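Local coordinates for protein sesquisabinene B synthase 2 (Santalum album, PDB 6A2D) that probably cyclises farnesyl diphosphate to sesquisabinene B, as a magnesium- or manganese-dependent plant terpene synthase, at residues 306-311 / 420-425; 459-464 / 474-479; 215-220 / 531-536. All coordinates share one frame; numbering follows the deposited sequence.

Contact 1: 306-311 / 420-425; sequences AKVGAL and PNLLVT. With 6R2 ([bis(chloranyl)-[oxidanyl-[(2~{E},6~{E})-3,7,11-trimethyldodeca-2,6,10-trienoxy]phosphoryl]methyl]phosphonic acid), chain C.
Val-308 and Leu-422 join two near-antiparallel helices of the all-helical class I terpene synthase fold: helix 299-321, which carries the magnesium ligands Asp-316 and Asp-320, and helix 419-430. The short helical segments run at 164° with their axes 10.1 Å apart, and the packing between them is entirely apolar or van der Waals. Followed outward, Val-308 meets Leu-422 first through CB, 3.9 Å from CD2. Its CG1, held anti to the backbone N (chi1 175°), then reaches in between two neighbours, 3.7 Å from Leu-422 CD2 and 3.6 Å from Asn-421 OD1. Its CG2 turns toward Thr-425, whose CG2 is a loose neighbour, and Ile-364 of helix 348-372 also packs against this valine. Leu-422 slides past Val-308 in the opposite direction and divides its branches between protein and ligand. CD2 rests against Val-308 and the backbone N of Gly-309, whereas CD1 lies 3.7 Å from CAL of the farnesyl bisphosphonate analogue, at the double bond of its distal isoprene unit. Gly-309 forms another part of the wall of this hydrocarbon pocket: its CA is 3.4 Å from ligand CAO, and a CB built on it would fall only 2.3 Å from that carbon. On the other helix, the amide of Asn-421 crosses the valine while its ND2 is hydrogen-bonded to Gln-387 of helix 377-400. The backbone O of Asn-421 is gripped twice by Thr-425, whose N and OG1 arrive from opposite faces of the carbonyl plane, OG1 at 2.7 Å.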
loop_
_atom_site.group_PDB
_atom_site.type_symbol
_atom_site.label_atom_id
_atom_site.label_comp_id
_atom_site.label_asym_id
_atom_site.label_seq_id
_atom_site.Cartn_x
_atom_site.Cartn_y
_atom_site.Cartn_z
ATOM N N ALA A 306 5.305 8.274 9.598
ATOM C CA ALA A 306 6.321 7.193 9.726
ATOM C C ALA A 306 7.005 6.964 8.372
ATOM O O ALA A 306 8.229 6.743 8.318
ATOM C CB ALA A 306 5.697 5.914 10.242
ATOM N N LYS A 307 6.262 6.996 7.289
ATOM C CA LYS A 307 6.853 6.891 5.933
ATOM C C LYS A 307 7.798 8.068 5.709
ATOM O O LYS A 307 8.937 7.846 5.304
ATOM C CB LYS A 307 5.806 6.921 4.829
ATOM C CG LYS A 307 4.937 5.685 4.764
ATOM C CD LYS A 307 4.044 5.756 3.557
ATOM C CE LYS A 307 3.237 4.501 3.378
ATOM N NZ LYS A 307 2.500 4.620 2.112
ATOM N N VAL A 308 7.400 9.273 6.055
ATOM C CA VAL A 308 8.301 10.433 5.847
ATOM C C VAL A 308 9.560 10.291 6.729
ATOM O O VAL A 308 10.663 10.471 6.190
ATOM C CB VAL A 308 7.581 11.766 6.069
ATOM C CG1 VAL A 308 8.554 12.916 5.971
ATOM C CG2 VAL A 308 6.431 11.966 5.090
ATOM N N GLY A 309 9.439 9.885 8.006
ATOM C CA GLY A 309 10.617 9.691 8.886
ATOM C C GLY A 309 11.592 8.658 8.357
ATOM O O GLY A 309 12.843 8.859 8.438
ATOM N N ALA A 310 11.085 7.533 7.885
ATOM C CA ALA A 310 11.892 6.471 7.267
ATOM C C ALA A 310 12.668 7.014 6.053
ATOM O O ALA A 310 13.873 6.741 5.971
ATOM C CB ALA A 310 11.004 5.328 6.917
ATOM N N LEU A 311 12.059 7.877 5.233
ATOM C CA LEU A 311 12.744 8.498 4.080
ATOM C C LEU A 311 13.756 9.553 4.523
ATOM O O LEU A 311 14.838 9.588 3.951
ATOM C CB LEU A 311 11.691 9.040 3.117
ATOM C CG LEU A 311 10.931 7.922 2.426
ATOM C CD1 LEU A 311 9.703 8.408 1.717
ATOM C CD2 LEU A 311 11.854 7.222 1.459
ATOM N N PRO A 420 10.846 20.342 10.558
ATOM C CA PRO A 420 9.984 21.189 9.737
ATOM C C PRO A 420 9.232 20.376 8.677
ATOM O O PRO A 420 8.025 20.530 8.574
ATOM C CB PRO A 420 10.920 22.238 9.156
ATOM C CG PRO A 420 12.023 22.271 10.222
ATOM C CD PRO A 420 12.230 20.805 10.562
ATOM N N ASN A 421 9.905 19.431 8.062
ATOM C CA ASN A 421 9.298 18.505 7.076
ATOM C C ASN A 421 8.175 17.740 7.780
ATOM O O ASN A 421 6.997 17.819 7.355
ATOM C CB ASN A 421 10.394 17.618 6.485
ATOM C CG ASN A 421 9.920 16.737 5.364
ATOM O OD1 ASN A 421 8.715 16.449 5.239
ATOM N ND2 ASN A 421 10.874 16.271 4.563
ATOM N N LEU A 422 8.518 17.034 8.855
ATOM C CA LEU A 422 7.549 16.177 9.561
ATOM C C LEU A 422 6.383 17.008 10.062
ATOM O O LEU A 422 5.250 16.512 9.949
ATOM C CB LEU A 422 8.266 15.439 10.695
ATOM C CG LEU A 422 9.229 14.375 10.196
ATOM C CD1 LEU A 422 10.218 13.910 11.252
ATOM C CD2 LEU A 422 8.458 13.211 9.628
ATOM N N LEU A 423 6.631 18.179 10.644
ATOM C CA LEU A 423 5.549 18.963 11.301
ATOM C C LEU A 423 4.682 19.653 10.242
ATOM O O LEU A 423 3.453 19.602 10.373
ATOM C CB LEU A 423 6.157 19.981 12.260
ATOM C CG LEU A 423 6.660 19.424 13.586
ATOM C CD1 LEU A 423 7.337 20.512 14.373
ATOM C CD2 LEU A 423 5.529 18.866 14.413
ATOM N N VAL A 424 5.281 20.324 9.241
ATOM C CA VAL A 424 4.471 20.924 8.138
ATOM C C VAL A 424 3.594 19.832 7.508
ATOM O O VAL A 424 2.405 20.062 7.259
ATOM C CB VAL A 424 5.370 21.600 7.118
ATOM C CG1 VAL A 424 4.609 22.009 5.887
ATOM C CG2 VAL A 424 6.082 22.772 7.743
ATOM N N THR A 425 4.145 18.652 7.251
ATOM C CA THR A 425 3.353 17.530 6.696
ATOM C C THR A 425 2.225 17.182 7.681
ATOM O O THR A 425 1.108 16.973 7.238
ATOM C CB THR A 425 4.216 16.305 6.380
ATOM O OG1 THR A 425 5.269 16.735 5.524
ATOM C CG2 THR A 425 3.406 15.201 5.745
HETATM O OAG 6R2 C . 22.604 15.828 11.381
HETATM P PAY 6R2 C . 22.897 14.296 11.251
HETATM O OAH 6R2 C . 24.290 13.945 12.062
HETATM O OAE 6R2 C . 22.910 13.707 9.837
HETATM C CAX 6R2 C . 21.597 13.404 12.134
HETATM CL CLJ 6R2 C . 20.137 13.723 11.214
HETATM CL CLK 6R2 C . 21.391 14.018 13.776
HETATM P PAZ 6R2 C . 21.901 11.571 12.187
HETATM O OAI 6R2 C . 22.777 11.346 13.516
HETATM O OAF 6R2 C . 22.521 11.114 10.881
HETATM O OAT 6R2 C . 20.432 10.876 12.348
HETATM C CAQ 6R2 C . 19.868 10.463 13.569
HETATM C CAN 6R2 C . 18.822 11.499 13.893
HETATM C CAW 6R2 C . 17.329 11.188 13.867
HETATM C CAD 6R2 C . 16.848 9.738 13.706
HETATM C CAS 6R2 C . 16.338 12.283 14.300
HETATM C CAP 6R2 C . 15.357 12.516 13.184
HETATM C CAM 6R2 C . 14.347 11.381 13.360
HETATM C CAV 6R2 C . 13.450 10.936 12.245
HETATM C CAC 6R2 C . 13.582 11.544 10.848
HETATM C CAR 6R2 C . 12.566 9.772 12.500
HETATM C CAO 6R2 C . 11.156 10.107 12.220
HETATM C CAL 6R2 C . 10.565 10.891 13.333
HETATM C CAU 6R2 C . 9.047 11.045 13.447
HETATM C CAB 6R2 C . 8.034 10.335 12.582
HETATM C CAA 6R2 C . 8.507 11.916 14.541
#

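Contact 2: 459-464 / 474-479; sequences INDLGT and NLKSIQ. With 6R2 ([bis(chloranyl)-[oxidanyl-[(2~{E},6~{E})-3,7,11-trimethyldodeca-2,6,10-trienoxy]phosphoryl]methyl]phosphonic acid), chain C.
Asp-461 OD2 accepts two hydrogen bonds from Ser-477, from OG at 2.8 Å and from the backbone N at 3.0 Å (N-H...O 164°). The serine's first torsion sets OG beside its own N, and the two donors straddle the oxygen: OG comes on the anti side, N from above the other face of the carboxylate. Tyr-409 OH also bonds OD2, while OD1 forms a salt bridge with Arg-457. Replacing Asp-461 by an alanine is likely to leave Ser-477 N and OG without their shared acceptor and Arg-457 without its carboxylate partner. A water joins OD1, Asn-460 OD1 and Lys-476 NZ. The lysine, bent at chi2 (-83°), passes its CD over Asp-461 OD1 and donates from NZ to ligand OAH, a bisphosphonate oxygen, at 2.7 Å. A second water bridges Asp-461 O and Ile-478 N. Farther out, Leu-462 CD2 meets Ile-478 CD1 at 3.8 Å, the side chains crossing at about a right angle. Asn-460, a magnesium ligand, and Asp-461 open the NSE/DTE metal-binding motif of class I terpene synthases, here linked through a water to a lysine that hydrogen-bonds the diphosphate mimic.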
loop_
_atom_site.group_PDB
_atom_site.type_symbol
_atom_site.label_atom_id
_atom_site.label_comp_id
_atom_site.label_asym_id
_atom_site.label_seq_id
_atom_site.Cartn_x
_atom_site.Cartn_y
_atom_site.Cartn_z
ATOM N N ILE A 459 18.495 18.587 21.261
ATOM C CA ILE A 459 18.355 17.349 22.083
ATOM C C ILE A 459 19.127 16.210 21.417
ATOM O O ILE A 459 19.853 15.483 22.112
ATOM C CB ILE A 459 16.882 17.000 22.287
ATOM C CG1 ILE A 459 16.207 18.030 23.189
ATOM C CG2 ILE A 459 16.755 15.582 22.844
ATOM C CD1 ILE A 459 14.698 17.990 23.118
ATOM N N ASN A 460 18.974 16.031 20.112
ATOM C CA ASN A 460 19.730 15.009 19.349
ATOM C C ASN A 460 21.239 15.255 19.525
ATOM O O ASN A 460 21.960 14.276 19.797
ATOM C CB ASN A 460 19.341 15.045 17.883
ATOM C CG ASN A 460 19.726 13.805 17.122
ATOM O OD1 ASN A 460 20.909 13.573 16.847
ATOM N ND2 ASN A 460 18.714 13.065 16.698
ATOM N N ASP A 461 21.700 16.494 19.391
ATOM C CA ASP A 461 23.147 16.823 19.500
ATOM C C ASP A 461 23.694 16.507 20.904
ATOM O O ASP A 461 24.847 16.130 21.003
ATOM C CB ASP A 461 23.418 18.265 19.078
ATOM C CG ASP A 461 23.260 18.522 17.590
ATOM O OD1 ASP A 461 22.852 17.607 16.873
ATOM O OD2 ASP A 461 23.544 19.640 17.171
ATOM N N LEU A 462 22.876 16.664 21.935
ATOM C CA LEU A 462 23.303 16.419 23.336
ATOM C C LEU A 462 23.413 14.918 23.593
ATOM O O LEU A 462 24.107 14.541 24.520
ATOM C CB LEU A 462 22.269 17.063 24.261
ATOM C CG LEU A 462 22.456 18.550 24.539
ATOM C CD1 LEU A 462 21.279 19.090 25.324
ATOM C CD2 LEU A 462 23.751 18.805 25.285
ATOM N N GLY A 463 22.759 14.103 22.771
ATOM C CA GLY A 463 22.740 12.643 22.972
ATOM C C GLY A 463 23.997 11.940 22.492
ATOM O O GLY A 463 24.088 10.727 22.700
ATOM N N THR A 464 24.934 12.670 21.892
ATOM C CA THR A 464 26.180 12.084 21.341
ATOM C C THR A 464 27.230 11.924 22.437
ATOM O O THR A 464 27.421 12.880 23.196
ATOM C CB THR A 464 26.740 12.964 20.212
ATOM O OG1 THR A 464 27.143 14.227 20.742
ATOM C CG2 THR A 464 25.749 13.199 19.094
ATOM N N ASN A 474 32.960 19.571 13.919
ATOM C CA ASN A 474 32.741 21.023 14.146
ATOM C C ASN A 474 31.270 21.378 13.904
ATOM O O ASN A 474 30.897 22.503 14.266
ATOM C CB ASN A 474 33.659 21.878 13.266
ATOM C CG ASN A 474 35.107 21.840 13.716
ATOM O OD1 ASN A 474 35.392 21.892 14.915
ATOM N ND2 ASN A 474 36.025 21.747 12.764
ATOM N N LEU A 475 30.481 20.457 13.326
ATOM C CA LEU A 475 29.071 20.702 12.913
ATOM C C LEU A 475 28.101 19.986 13.871
ATOM O O LEU A 475 27.110 19.365 13.385
ATOM C CB LEU A 475 28.873 20.241 11.459
ATOM C CG LEU A 475 29.846 20.817 10.417
ATOM C CD1 LEU A 475 29.251 20.736 9.009
ATOM C CD2 LEU A 475 30.231 22.258 10.743
ATOM N N LYS A 476 28.307 20.107 15.186
ATOM C CA LYS A 476 27.224 19.838 16.163
ATOM C C LYS A 476 27.215 20.961 17.192
ATOM O O LYS A 476 28.225 21.631 17.307
ATOM C CB LYS A 476 27.389 18.443 16.772
ATOM C CG LYS A 476 27.384 17.298 15.767
ATOM C CD LYS A 476 26.009 16.821 15.342
ATOM C CE LYS A 476 26.074 15.576 14.474
ATOM N NZ LYS A 476 24.872 14.720 14.583
ATOM N N SER A 477 26.074 21.161 17.841
ATOM C CA SER A 477 25.778 22.245 18.798
ATOM C C SER A 477 26.968 22.469 19.759
ATOM O O SER A 477 27.351 23.613 19.962
ATOM C CB SER A 477 24.534 21.907 19.577
ATOM O OG SER A 477 23.378 21.891 18.752
ATOM N N ILE A 478 27.417 21.428 20.450
ATOM C CA ILE A 478 28.368 21.580 21.580
ATOM C C ILE A 478 29.683 22.126 20.997
ATOM O O ILE A 478 30.155 23.120 21.490
ATOM C CB ILE A 478 28.541 20.261 22.365
ATOM C CG1 ILE A 478 27.265 19.908 23.141
ATOM C CG2 ILE A 478 29.741 20.346 23.291
ATOM C CD1 ILE A 478 27.270 18.559 23.811
ATOM N N GLN A 479 30.188 21.535 19.922
ATOM C CA GLN A 479 31.486 21.925 19.316
ATOM C C GLN A 479 31.363 23.326 18.698
ATOM O O GLN A 479 32.340 24.101 18.795
ATOM C CB GLN A 479 31.945 20.883 18.299
ATOM C CG GLN A 479 33.360 21.133 17.777
ATOM C CD GLN A 479 34.446 21.045 18.829
ATOM O OE1 GLN A 479 35.149 22.015 19.103
ATOM N NE2 GLN A 479 34.602 19.878 19.427
HETATM O OAG 6R2 C . 22.604 15.828 11.381
HETATM P PAY 6R2 C . 22.897 14.296 11.251
HETATM O OAH 6R2 C . 24.290 13.945 12.062
HETATM O OAE 6R2 C . 22.910 13.707 9.837
HETATM C CAX 6R2 C . 21.597 13.404 12.134
HETATM CL CLJ 6R2 C . 20.137 13.723 11.214
HETATM CL CLK 6R2 C . 21.391 14.018 13.776
HETATM P PAZ 6R2 C . 21.901 11.571 12.187
HETATM O OAI 6R2 C . 22.777 11.346 13.516
HETATM O OAF 6R2 C . 22.521 11.114 10.881
HETATM O OAT 6R2 C . 20.432 10.876 12.348
HETATM C CAQ 6R2 C . 19.868 10.463 13.569
HETATM C CAN 6R2 C . 18.822 11.499 13.893
HETATM C CAW 6R2 C . 17.329 11.188 13.867
HETATM C CAD 6R2 C . 16.848 9.738 13.706
HETATM C CAS 6R2 C . 16.338 12.283 14.300
HETATM C CAP 6R2 C . 15.357 12.516 13.184
HETATM C CAM 6R2 C . 14.347 11.381 13.360
HETATM C CAV 6R2 C . 13.450 10.936 12.245
HETATM C CAC 6R2 C . 13.582 11.544 10.848
HETATM C CAR 6R2 C . 12.566 9.772 12.500
HETATM C CAO 6R2 C . 11.156 10.107 12.220
HETATM C CAL 6R2 C . 10.565 10.891 13.333
HETATM C CAU 6R2 C . 9.047 11.045 13.447
HETATM C CAB 6R2 C . 8.034 10.335 12.582
HETATM C CAA 6R2 C . 8.507 11.916 14.541
HETATM O O HOH W 1 23.133 14.964 16.482
HETATM O O HOH W 2 26.738 18.540 20.127
#

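Contact 3: 215-220 / 531-536; sequences LHWRTI and GSHFFY. With 6R2 ([bis(chloranyl)-[oxidanyl-[(2~{E},6~{E})-3,7,11-trimethyldodeca-2,6,10-trienoxy]phosphoryl]methyl]phosphonic acid), chain C.
Trp-217 and His-533 form an offset stack, the six-membered ring of the indole and the imidazole lying almost parallel (6°) with centroids 4.4 Å apart. Trp-217 CE3 sits over the rim of one histidine face, 3.4 Å from CE1, and His-533 NE2 lies over the indole in turn. Both rings have a common outside partner: Trp-504 stacks on Trp-217 and is hydrogen-bonded through NE1 to His-533 NE2, which fixes the rotation of the imidazole. The carbonyl O of Trp-217 is buried here without a polar partner in the model, 3.5 Å from His-533 CB. Two residues on, Thr-219 lays CG2 against the helix backbone at Gly-531, 3.7 Å from its N, and brushes Phe-534 CB. With chi1 at 75°, OG1 sits between the backbone N and the carbonyl carbon and caps the N of Tyr-222 in helix 220-232. Arg-218 leaves its backbone heading away; the chain runs straight to NE, and a turn at chi4 (-80°) sets NH1 at the edge of the Phe-534 ring, 4.0 Å from CE1. NE and NH2 are held by the carbonyls of Leu-213 and His-209. Just past the end of helix 521-535, Tyr-536 puts OH 3.0 Å from ligand CAW. The stack, with Thr-219 on Gly-531 and Arg-218 beside Phe-534, seats the turn between helices 201-212 and 220-232 on helix 521-535, joining distant parts of the chain in the two-domain, all-helical architecture of plant terpene synthases.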
loop_
_atom_site.group_PDB
_atom_site.type_symbol
_atom_site.label_atom_id
_atom_site.label_comp_id
_atom_site.label_asym_id
_atom_site.label_seq_id
_atom_site.Cartn_x
_atom_site.Cartn_y
_atom_site.Cartn_z
ATOM N N LEU A 215 8.481 14.119 33.785
ATOM C CA LEU A 215 7.245 13.642 33.160
ATOM C C LEU A 215 6.915 14.566 31.969
ATOM O O LEU A 215 6.500 14.073 30.937
ATOM C CB LEU A 215 6.131 13.652 34.204
ATOM C CG LEU A 215 4.789 13.254 33.640
ATOM C CD1 LEU A 215 4.865 11.863 33.084
ATOM C CD2 LEU A 215 3.686 13.367 34.670
ATOM N N HIS A 216 7.085 15.876 32.118
ATOM C CA HIS A 216 6.724 16.864 31.084
ATOM C C HIS A 216 7.496 16.594 29.770
ATOM O O HIS A 216 7.037 17.022 28.714
ATOM C CB HIS A 216 7.041 18.265 31.617
ATOM C CG HIS A 216 6.471 19.353 30.781
ATOM N ND1 HIS A 216 5.115 19.395 30.449
ATOM C CD2 HIS A 216 7.032 20.449 30.248
ATOM C CE1 HIS A 216 4.879 20.477 29.743
ATOM N NE2 HIS A 216 6.028 21.160 29.636
ATOM N N TRP A 217 8.684 16.000 29.847
ATOM C CA TRP A 217 9.600 15.793 28.701
ATOM C C TRP A 217 9.447 14.380 28.136
ATOM O O TRP A 217 10.138 14.066 27.173
ATOM C CB TRP A 217 11.035 16.085 29.128
ATOM C CG TRP A 217 11.333 17.540 29.364
ATOM C CD1 TRP A 217 10.437 18.577 29.433
ATOM C CD2 TRP A 217 12.621 18.091 29.671
ATOM N NE1 TRP A 217 11.093 19.736 29.732
ATOM C CE2 TRP A 217 12.446 19.480 29.812
ATOM C CE3 TRP A 217 13.913 17.567 29.730
ATOM C CZ2 TRP A 217 13.514 20.327 30.081
ATOM C CZ3 TRP A 217 14.968 18.406 29.962
ATOM C CH2 TRP A 217 14.761 19.781 30.133
ATOM N N ARG A 218 8.613 13.541 28.734
ATOM C CA ARG A 218 8.493 12.129 28.330
ATOM C C ARG A 218 7.308 11.985 27.384
ATOM O O ARG A 218 6.401 12.818 27.439
ATOM C CB ARG A 218 8.374 11.235 29.572
ATOM C CG ARG A 218 9.670 11.064 30.333
ATOM C CD ARG A 218 9.460 10.180 31.581
ATOM N NE ARG A 218 10.740 9.871 32.189
ATOM C CZ ARG A 218 11.587 8.929 31.755
ATOM N NH1 ARG A 218 11.251 8.200 30.724
ATOM N NH2 ARG A 218 12.765 8.759 32.336
ATOM N N THR A 219 7.331 10.984 26.522
ATOM C CA THR A 219 6.225 10.683 25.586
ATOM C C THR A 219 5.063 10.177 26.389
ATOM O O THR A 219 5.292 9.573 27.466
ATOM C CB THR A 219 6.592 9.680 24.499
ATOM O OG1 THR A 219 6.641 8.370 25.094
ATOM C CG2 THR A 219 7.865 10.074 23.783
ATOM N N ILE A 220 3.880 10.337 25.869
ATOM C CA ILE A 220 2.681 9.736 26.517
ATOM C C ILE A 220 2.728 8.226 26.388
ATOM O O ILE A 220 2.541 7.556 27.406
ATOM C CB ILE A 220 1.393 10.306 25.945
ATOM C CG1 ILE A 220 1.326 11.808 26.190
ATOM C CG2 ILE A 220 0.205 9.585 26.542
ATOM C CD1 ILE A 220 0.341 12.494 25.303
ATOM N N GLY A 531 9.548 12.884 22.060
ATOM C CA GLY A 531 10.175 11.792 21.311
ATOM C C GLY A 531 11.687 11.935 21.296
ATOM O O GLY A 531 12.404 10.952 21.567
ATOM N N SER A 532 12.181 13.122 21.000
ATOM C CA SER A 532 13.634 13.396 20.961
ATOM C C SER A 532 14.281 13.125 22.320
ATOM O O SER A 532 15.360 12.539 22.340
ATOM C CB SER A 532 13.894 14.795 20.474
ATOM O OG SER A 532 13.353 14.943 19.167
ATOM N N HIS A 533 13.746 13.661 23.393
ATOM C CA HIS A 533 14.301 13.443 24.757
ATOM C C HIS A 533 14.390 11.944 25.030
ATOM O O HIS A 533 15.414 11.498 25.507
ATOM C CB HIS A 533 13.425 14.064 25.847
ATOM C CG HIS A 533 13.572 15.536 25.981
ATOM N ND1 HIS A 533 14.768 16.127 26.254
ATOM C CD2 HIS A 533 12.667 16.522 25.870
ATOM C CE1 HIS A 533 14.597 17.415 26.387
ATOM N NE2 HIS A 533 13.313 17.696 26.110
ATOM N N PHE A 534 13.349 11.204 24.672
ATOM C CA PHE A 534 13.183 9.792 25.081
ATOM C C PHE A 534 14.180 8.950 24.302
ATOM O O PHE A 534 14.839 8.074 24.908
ATOM C CB PHE A 534 11.743 9.334 24.856
ATOM C CG PHE A 534 11.487 7.951 25.376
ATOM C CD1 PHE A 534 11.665 7.670 26.717
ATOM C CD2 PHE A 534 11.061 6.948 24.523
ATOM C CE1 PHE A 534 11.467 6.390 27.193
ATOM C CE2 PHE A 534 10.858 5.673 25.006
ATOM C CZ PHE A 534 11.036 5.409 26.344
ATOM N N PHE A 535 14.310 9.227 23.002
ATOM C CA PHE A 535 15.180 8.452 22.102
ATOM C C PHE A 535 16.632 8.947 22.089
ATOM O O PHE A 535 17.472 8.294 21.440
ATOM C CB PHE A 535 14.544 8.374 20.712
ATOM C CG PHE A 535 13.360 7.454 20.696
ATOM C CD1 PHE A 535 13.514 6.100 20.983
ATOM C CD2 PHE A 535 12.096 7.935 20.469
ATOM C CE1 PHE A 535 12.412 5.261 21.017
ATOM C CE2 PHE A 535 10.997 7.086 20.468
ATOM C CZ PHE A 535 11.163 5.749 20.732
ATOM N N TYR A 536 16.967 10.007 22.789
ATOM C CA TYR A 536 18.368 10.508 22.823
ATOM C C TYR A 536 18.807 10.795 24.250
ATOM O O TYR A 536 19.425 11.833 24.511
ATOM C CB TYR A 536 18.481 11.714 21.900
ATOM C CG TYR A 536 18.314 11.292 20.473
ATOM C CD1 TYR A 536 19.339 10.625 19.818
ATOM C CD2 TYR A 536 17.103 11.439 19.816
ATOM C CE1 TYR A 536 19.182 10.168 18.518
ATOM C CE2 TYR A 536 16.927 10.986 18.519
ATOM C CZ TYR A 536 17.973 10.352 17.869
ATOM O OH TYR A 536 17.815 9.923 16.589
HETATM O OAG 6R2 C . 22.604 15.828 11.381
HETATM P PAY 6R2 C . 22.897 14.296 11.251
HETATM O OAH 6R2 C . 24.290 13.945 12.062
HETATM O OAE 6R2 C . 22.910 13.707 9.837
HETATM C CAX 6R2 C . 21.597 13.404 12.134
HETATM CL CLJ 6R2 C . 20.137 13.723 11.214
HETATM CL CLK 6R2 C . 21.391 14.018 13.776
HETATM P PAZ 6R2 C . 21.901 11.571 12.187
HETATM O OAI 6R2 C . 22.777 11.346 13.516
HETATM O OAF 6R2 C . 22.521 11.114 10.881
HETATM O OAT 6R2 C . 20.432 10.876 12.348
HETATM C CAQ 6R2 C . 19.868 10.463 13.569
HETATM C CAN 6R2 C . 18.822 11.499 13.893
HETATM C CAW 6R2 C . 17.329 11.188 13.867
HETATM C CAD 6R2 C . 16.848 9.738 13.706
HETATM C CAS 6R2 C . 16.338 12.283 14.300
HETATM C CAP 6R2 C . 15.357 12.516 13.184
HETATM C CAM 6R2 C . 14.347 11.381 13.360
HETATM C CAV 6R2 C . 13.450 10.936 12.245
HETATM C CAC 6R2 C . 13.582 11.544 10.848
HETATM C CAR 6R2 C . 12.566 9.772 12.500
HETATM C CAO 6R2 C . 11.156 10.107 12.220
HETATM C CAL 6R2 C . 10.565 10.891 13.333
HETATM C CAU 6R2 C . 9.047 11.045 13.447
HETATM C CAB 6R2 C . 8.034 10.335 12.582
HETATM C CAA 6R2 C . 8.507 11.916 14.541
#

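Overall arrangement
The six segments come along the chain in the order 215-220, 306-311, 420-425, 459-464, 474-479, 531-536, so contact 3 spans the other two, and contact 1 is complete before contact 2 begins. Contacts 1 and 2 lie in the metal-binding domain, their centres about 21 Å apart and without touching; the centre of contact 3 is about 18 Å from each of theirs. Helix 447-462 meets helix 521-535 and the residue after it, with Ile-459 on His-533 and Asn-460 on Tyr-536. All three reach the same farnesyl analogue: contact 1 at its distal hydrocarbon end, contact 2 at the bisphosphonate, contact 3 near the first double bond, consistent with an active site shared by these helices.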